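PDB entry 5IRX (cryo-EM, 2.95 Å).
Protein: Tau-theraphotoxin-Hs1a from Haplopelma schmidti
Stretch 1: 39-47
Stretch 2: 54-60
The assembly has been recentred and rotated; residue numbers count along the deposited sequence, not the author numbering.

Stretch 1 39-47: PVTTNCAKE
Stretch 2 54-60: GSKCCHG

Two irregular segments of one toxin chain are fastened by a disulfide and a single backbone bridge, burying 365 Å² in all. Val 40 CA lies 5.6 Å from His 59 CA, Cys 44 CA 5.5 Å from Lys 56 CA and Ala 45 CA 5.0 Å from Cys 57 CA, so the numbering rises together into the bridge. Val 40 (phi/psi -68/110) points its CB toward stretch 2, 3.8 Å from His 59 N and 4.2 Å from His 59 CB. Thr 41 and Thr 42 swing out of reach, and Asn 43 has positive phi (59/24), placing its O 3.3 Å from Ser 55 CB. Val 40, Ser 55 and His 59 are modelled only to CB.

Cys 44 (-78/173, chi1 t) then carries the covalent tie: its SG meets Cys 58 SG (-77/-170, chi1 m) at 2.0 Å, with chi3 -127°. Next to it, Ala 45 (-111/124) bridges to Cys 57 (-82/155). Ala 45 N donates to Lys 56 O at 2.9 Å and 144°, one residue on from the disulfide. Cys 57 points away, chi1 t, and bonds elsewhere in the structure. Lys 46 (-76/-176; m, t, t, p) also points away, yet its CA remains 4.2 Å from Cys 58 SG. The rule is compact: one crosslink and one adjoining hydrogen bond, with Ala 45 CB and Ser 55 CB 3.9 Å apart.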

# COMPACT_ATOMS: atom_id res chain seq x y z
N PRO E 39 40.09 20.03 -21.75
CA PRO E 39 40.45 19.31 -20.51
C PRO E 39 40.28 20.17 -19.27
O PRO E 39 39.73 21.28 -19.34
CB PRO E 39 41.91 18.93 -20.74
N VAL E 40 40.74 19.65 -18.14
CA VAL E 40 40.65 20.38 -16.87
C VAL E 40 41.58 21.59 -16.92
O VAL E 40 42.80 21.45 -16.89
CB VAL E 40 41.00 19.46 -15.69
N THR E 41 40.98 22.77 -16.98
CA THR E 41 41.71 24.03 -16.99
C THR E 41 42.02 24.44 -15.55
O THR E 41 42.00 23.61 -14.63
CB THR E 41 40.91 25.09 -17.74
N THR E 42 42.33 25.72 -15.34
CA THR E 42 42.67 26.25 -14.02
C THR E 42 41.51 26.22 -13.04
O THR E 42 40.40 25.77 -13.38
CB THR E 42 43.19 27.68 -14.16
OG1 THR E 42 42.16 28.51 -14.73
CG2 THR E 42 44.42 27.73 -15.04
N ASN E 43 41.77 26.68 -11.81
CA ASN E 43 40.88 26.60 -10.65
C ASN E 43 40.49 25.17 -10.31
O ASN E 43 39.45 24.94 -9.68
CB ASN E 43 39.62 27.46 -10.83
N CYS E 44 41.31 24.20 -10.69
CA CYS E 44 41.10 22.82 -10.30
C CYS E 44 41.57 22.60 -8.87
O CYS E 44 42.16 23.48 -8.24
CB CYS E 44 41.86 21.87 -11.23
SG CYS E 44 41.71 20.17 -10.71
N ALA E 45 41.29 21.42 -8.36
CA ALA E 45 41.78 20.99 -7.06
C ALA E 45 42.81 19.89 -7.27
O ALA E 45 42.51 18.87 -7.88
CB ALA E 45 40.64 20.49 -6.17
N LYS E 46 44.01 20.10 -6.75
CA LYS E 46 45.10 19.17 -6.99
C LYS E 46 44.95 17.92 -6.13
O LYS E 46 43.96 17.73 -5.42
CB LYS E 46 46.43 19.85 -6.69
CG LYS E 46 46.69 21.03 -7.60
CD LYS E 46 47.98 21.73 -7.26
CE LYS E 46 48.24 22.86 -8.24
NZ LYS E 46 47.21 23.93 -8.12
N GLU E 47 45.95 17.05 -6.22
CA GLU E 47 45.93 15.81 -5.46
C GLU E 47 46.09 16.10 -3.98
O GLU E 47 46.89 16.95 -3.58
CB GLU E 47 47.02 14.87 -5.94
N GLY E 54 34.58 22.60 -3.31
CA GLY E 54 34.88 23.84 -3.99
C GLY E 54 35.10 23.63 -5.46
O GLY E 54 34.40 24.21 -6.30
N SER E 55 36.06 22.78 -5.80
CA SER E 55 36.54 22.66 -7.16
C SER E 55 36.48 21.22 -7.61
O SER E 55 36.44 20.30 -6.79
CB SER E 55 37.98 23.18 -7.27
N LYS E 56 36.47 21.04 -8.92
CA LYS E 56 36.61 19.72 -9.50
C LYS E 56 37.98 19.15 -9.19
O LYS E 56 38.94 19.87 -8.94
CB LYS E 56 36.47 19.77 -11.02
CG LYS E 56 35.13 20.15 -11.54
CD LYS E 56 35.16 20.14 -13.05
CE LYS E 56 33.84 20.58 -13.62
NZ LYS E 56 33.88 20.60 -15.10
N CYS E 57 38.07 17.83 -9.22
CA CYS E 57 39.38 17.23 -9.21
C CYS E 57 39.91 17.26 -10.63
O CYS E 57 39.15 17.33 -11.59
CB CYS E 57 39.32 15.81 -8.66
SG CYS E 57 40.93 15.22 -8.25
N CYS E 58 41.24 17.24 -10.76
CA CYS E 58 41.86 17.49 -12.06
C CYS E 58 41.74 16.26 -12.97
O CYS E 58 41.02 15.30 -12.68
CB CYS E 58 43.32 17.88 -11.89
SG CYS E 58 43.57 19.37 -10.90
N HIS E 59 42.45 16.31 -14.10
CA HIS E 59 42.25 15.31 -15.14
C HIS E 59 42.81 13.95 -14.76
O HIS E 59 42.24 12.92 -15.13
CB HIS E 59 42.87 15.80 -16.45
N GLY E 60 43.90 13.92 -14.01
CA GLY E 60 44.55 12.65 -13.73
C GLY E 60 44.32 12.12 -12.33
O GLY E 60 45.16 11.38 -11.80